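Local coordinates for protein DNA replication factor Cdt1 (Mus musculus, PDB 3A4C) that licenses DNA replication by promoting, with CDC6 and the origin recognition complex, the loading of the MCM complex onto DNA, and also serves in mitosis, at residues A[18-21]-A[22-25]; A[59-62]-A[63-67]. All coordinates share one frame; numbering follows the deposited sequence.

Contact 1: residues A[18-21]-A[22-25]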
loop_
_atom_site.group_PDB
_atom_site.type_symbol
_atom_site.label_atom_id
_atom_site.label_comp_id
_atom_site.label_asym_id
_atom_site.label_seq_id
_atom_site.Cartn_x
_atom_site.Cartn_y
_atom_site.Cartn_z
ATOM N N LEU A 18 3.841 -2.300 5.439
ATOM C CA LEU A 18 2.766 -2.712 4.537
ATOM C C LEU A 18 3.232 -2.813 3.086
ATOM O O LEU A 18 2.772 -3.672 2.338
ATOM C CB LEU A 18 1.572 -1.763 4.653
ATOM C CG LEU A 18 0.369 -2.224 5.485
ATOM C CD1 LEU A 18 0.710 -3.311 6.480
ATOM C CD2 LEU A 18 -0.356 -1.054 6.169
ATOM N N ALA A 19 4.141 -1.935 2.681
ATOM C CA ALA A 19 4.668 -1.991 1.325
ATOM C C ALA A 19 5.421 -3.294 1.091
ATOM O O ALA A 19 5.372 -3.858 0.005
ATOM C CB ALA A 19 5.562 -0.806 1.054
ATOM N N ARG A 20 6.136 -3.759 2.107
ATOM C CA ARG A 20 6.857 -5.013 1.983
ATOM C C ARG A 20 5.892 -6.177 1.930
ATOM O O ARG A 20 6.085 -7.104 1.151
ATOM C CB ARG A 20 7.862 -5.213 3.119
ATOM C CG ARG A 20 8.738 -6.459 2.911
ATOM C CD ARG A 20 9.951 -6.466 3.827
ATOM N NE ARG A 20 10.557 -5.138 3.888
ATOM C CZ ARG A 20 11.489 -4.695 3.055
ATOM N NH1 ARG A 20 11.953 -5.482 2.089
ATOM N NH2 ARG A 20 11.959 -3.459 3.194
ATOM N N VAL A 21 4.853 -6.130 2.761
ATOM C CA VAL A 21 3.829 -7.172 2.740
ATOM C C VAL A 21 3.189 -7.202 1.353
ATOM O O VAL A 21 3.012 -8.260 0.758
ATOM C CB VAL A 21 2.730 -6.941 3.807
ATOM C CG1 VAL A 21 1.599 -7.964 3.646
ATOM C CG2 VAL A 21 3.312 -7.039 5.215
ATOM N N LEU A 22 2.844 -6.030 0.836
ATOM C CA LEU A 22 2.292 -5.945 -0.517
ATOM C C LEU A 22 3.230 -6.575 -1.554
ATOM O O LEU A 22 2.808 -7.369 -2.403
ATOM C CB LEU A 22 2.049 -4.479 -0.880
ATOM C CG LEU A 22 1.518 -4.234 -2.288
ATOM C CD1 LEU A 22 0.240 -5.021 -2.474
ATOM C CD2 LEU A 22 1.275 -2.744 -2.524
ATOM N N ARG A 23 4.507 -6.210 -1.506
ATOM C CA ARG A 23 5.434 -6.738 -2.495
ATOM C C ARG A 23 5.523 -8.260 -2.404
ATOM O O ARG A 23 5.557 -8.952 -3.418
ATOM C CB ARG A 23 6.828 -6.125 -2.364
ATOM C CG ARG A 23 7.653 -6.393 -3.617
ATOM C CD ARG A 23 9.092 -6.694 -3.312
ATOM N NE ARG A 23 9.243 -7.420 -2.055
ATOM C CZ ARG A 23 10.419 -7.747 -1.536
ATOM N NH1 ARG A 23 11.528 -7.420 -2.185
ATOM N NH2 ARG A 23 10.492 -8.392 -0.379
ATOM N N ASN A 24 5.553 -8.779 -1.186
ATOM C CA ASN A 24 5.612 -10.226 -0.997
ATOM C C ASN A 24 4.390 -10.968 -1.523
ATOM O O ASN A 24 4.511 -12.073 -2.048
ATOM C CB ASN A 24 5.868 -10.567 0.463
ATOM C CG ASN A 24 7.344 -10.521 0.804
ATOM O OD1 ASN A 24 7.797 -11.148 1.760
ATOM N ND2 ASN A 24 8.103 -9.784 0.007
ATOM N N VAL A 25 3.216 -10.362 -1.375
ATOM C CA VAL A 25 1.996 -10.930 -1.945
ATOM C C VAL A 25 2.129 -11.046 -3.462
ATOM O O VAL A 25 1.770 -12.069 -4.056
ATOM C CB VAL A 25 0.761 -10.084 -1.584
ATOM C CG1 VAL A 25 -0.429 -10.434 -2.497
ATOM C CG2 VAL A 25 0.399 -10.299 -0.122
#

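Contact 2: residues A[59-62]-A[63-67]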
loop_
_atom_site.group_PDB
_atom_site.type_symbol
_atom_site.label_atom_id
_atom_site.label_comp_id
_atom_site.label_asym_id
_atom_site.label_seq_id
_atom_site.Cartn_x
_atom_site.Cartn_y
_atom_site.Cartn_z
ATOM N N HIS A 59 -5.105 1.999 3.561
ATOM C CA HIS A 59 -3.643 2.123 3.552
ATOM C C HIS A 59 -3.046 1.902 2.175
ATOM O O HIS A 59 -2.053 2.533 1.815
ATOM C CB HIS A 59 -3.005 1.154 4.545
ATOM C CG HIS A 59 -3.229 1.532 5.970
ATOM N ND1 HIS A 59 -4.464 1.441 6.575
ATOM C CD2 HIS A 59 -2.383 2.021 6.907
ATOM C CE1 HIS A 59 -4.367 1.851 7.827
ATOM N NE2 HIS A 59 -3.115 2.211 8.052
ATOM N N LEU A 60 -3.618 0.967 1.429
ATOM C CA LEU A 60 -3.151 0.693 0.075
ATOM C C LEU A 60 -3.384 1.895 -0.814
ATOM O O LEU A 60 -2.572 2.195 -1.677
ATOM C CB LEU A 60 -3.887 -0.506 -0.525
ATOM C CG LEU A 60 -3.243 -1.879 -0.348
ATOM C CD1 LEU A 60 -2.954 -2.113 1.108
ATOM C CD2 LEU A 60 -4.156 -2.957 -0.896
ATOM N N VAL A 61 -4.521 2.558 -0.621
ATOM C CA VAL A 61 -4.821 3.761 -1.384
ATOM C C VAL A 61 -3.831 4.870 -1.040
ATOM O O VAL A 61 -3.366 5.589 -1.923
ATOM C CB VAL A 61 -6.258 4.240 -1.142
ATOM C CG1 VAL A 61 -6.427 5.668 -1.641
ATOM C CG2 VAL A 61 -7.250 3.307 -1.845
ATOM N N LEU A 62 -3.500 5.013 0.241
ATOM C CA LEU A 62 -2.469 5.975 0.640
ATOM C C LEU A 62 -1.152 5.672 -0.065
ATOM O O LEU A 62 -0.469 6.570 -0.541
ATOM C CB LEU A 62 -2.253 5.942 2.151
ATOM C CG LEU A 62 -3.368 6.480 3.041
ATOM C CD1 LEU A 62 -2.832 6.639 4.478
ATOM C CD2 LEU A 62 -3.864 7.809 2.515
ATOM N N LEU A 63 -0.804 4.394 -0.134
ATOM C CA LEU A 63 0.427 3.966 -0.792
ATOM C C LEU A 63 0.393 4.307 -2.285
ATOM O O LEU A 63 1.399 4.721 -2.875
ATOM C CB LEU A 63 0.562 2.455 -0.604
ATOM C CG LEU A 63 1.884 1.737 -0.365
ATOM C CD1 LEU A 63 2.892 2.569 0.444
ATOM C CD2 LEU A 63 1.561 0.407 0.322
ATOM N N ALA A 64 -0.771 4.118 -2.899
ATOM C CA ALA A 64 -0.952 4.435 -4.317
ATOM C C ALA A 64 -0.811 5.928 -4.558
ATOM O O ALA A 64 -0.349 6.358 -5.613
ATOM C CB ALA A 64 -2.318 3.936 -4.817
ATOM N N GLU A 65 -1.219 6.716 -3.571
ATOM C CA GLU A 65 -1.120 8.168 -3.644
ATOM C C GLU A 65 0.309 8.652 -3.415
ATOM O O GLU A 65 0.754 9.613 -4.044
ATOM C CB GLU A 65 -2.067 8.799 -2.623
ATOM C CG GLU A 65 -3.516 8.725 -3.094
ATOM C CD GLU A 65 -4.509 8.903 -1.985
ATOM O OE1 GLU A 65 -4.095 9.038 -0.808
ATOM O OE2 GLU A 65 -5.717 8.905 -2.297
ATOM N N LEU A 66 1.030 7.976 -2.523
ATOM C CA LEU A 66 2.409 8.359 -2.223
ATOM C C LEU A 66 3.392 7.865 -3.276
ATOM O O LEU A 66 4.383 8.535 -3.563
ATOM C CB LEU A 66 2.836 7.862 -0.839
ATOM C CG LEU A 66 2.642 8.865 0.301
ATOM C CD1 LEU A 66 1.178 9.079 0.552
ATOM C CD2 LEU A 66 3.329 8.398 1.572
ATOM N N LEU A 67 3.117 6.693 -3.845
ATOM C CA LEU A 67 4.046 6.059 -4.779
ATOM C C LEU A 67 3.343 5.670 -6.081
ATOM O O LEU A 67 3.295 4.494 -6.440
ATOM C CB LEU A 67 4.667 4.816 -4.140
ATOM C CG LEU A 67 5.405 5.023 -2.815
ATOM C CD1 LEU A 67 5.677 3.695 -2.132
ATOM C CD2 LEU A 67 6.701 5.784 -3.034
#

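Contact 1: residues A[18-21]-A[22-25]
L22 N donates to L18 O over 2.8 Å with an N-H...O angle of 167°, the first of four successive i to i+4 bonds that make 18-25 a regular alpha-helical piece of helix 3-27 in the winged-helix C-terminal domain of Cdt1. The amides of R23, N24 and V25 repeat the pattern on the carbonyls of A19, R20 and V21, V25 N lying 3.0 Å from V21 O. Residues three or four apart lie on about the same side of the helix, which puts L18 with L22 and R20 with R23. L18 and L22 point into the protein, where both meet M43 of helix 36-45; L22 also reaches V39 and W70, and L18 packs on M56 of helix 53-66. In L22, CB lies 3.4 Å from L18 O, while CG, anti to the backbone N (chi1 178°), leads the methyls away from the preceding turn. A second face carries R20 and R23, both touching L90 of helix 90-104. Their side chains run alongside each other in the same direction, yet the guanidinium planes stand 89° apart, and the nearness of two positive groups is probably mildly unfavourable. The side chain of R23, bent at chi2 and chi3, projects outward beside that of R20, its NH2 4.1 Å from R20 NH1. On V25 the branch beside the backbone N turns back over the preceding turn, placing CG2 3.4 Å from V21 O.

Contact 2: residues A[59-62]-A[63-67]
From H59 to L66 the chain keeps alpha-helical geometry, L63, A64, E65 and L66 each donating a backbone N-H to the carbonyl four residues earlier, before L67 leaves helical angles at the end of the helix. E65 carries the side-chain contact on the outer face. Its CG is anti to the carbonyl carbon (chi1 -76°) and the chain is extended beyond it, which lays the carboxylate back over the previous turn, between V61 and L62. There OE2 comes to 3.4 Å from V61 CG1, and OE1 to 3.6 Å from L62 CD2, so each oxygen meets a different methyl in van der Waals contact. Helix 53-66 is the third helix in chain order of this winged-helix domain, the place that the recognition helix takes in DNA-binding members of the fold. Much of the rest is covered: L60 sits against helix 36-45, whereas L63 and A64 meet L71, and A64 also L73, of strand 71-76. H59 faces helix 3-27, its ring held at both nitrogens, ND1 by E55 O and NE2 by R14 NH2, which should fix its rotation. Near the helix end L66 folds its CD1 to 3.2 Å from L62 O, the carbonyl that accepts the L66 amide at 2.9 Å and, weakly, that of E65.

Both contacts are stretches of about two turns of alpha helix in one winged-helix domain, contact 1 on helix 3-27 and contact 2 on helix 53-66. Both are partly buried, contact 2 the deeper, its centre about 5 Å from the centre of the chain against about 8 Å for contact 1. Their inner faces meet in the interior, where L18 CD2 lies 3.8 Å from the ring carbon CD2 of H59 and A19 CA 4.1 Å from L63 CD2; L60 and L22 further share V39 and M43 of helix 36-45. On the outer faces contact 1 puts two arginines close together, whereas contact 2 sets a glutamate against methyls. Residues 18-25 lie within their helix, while 59-67 includes a helix end.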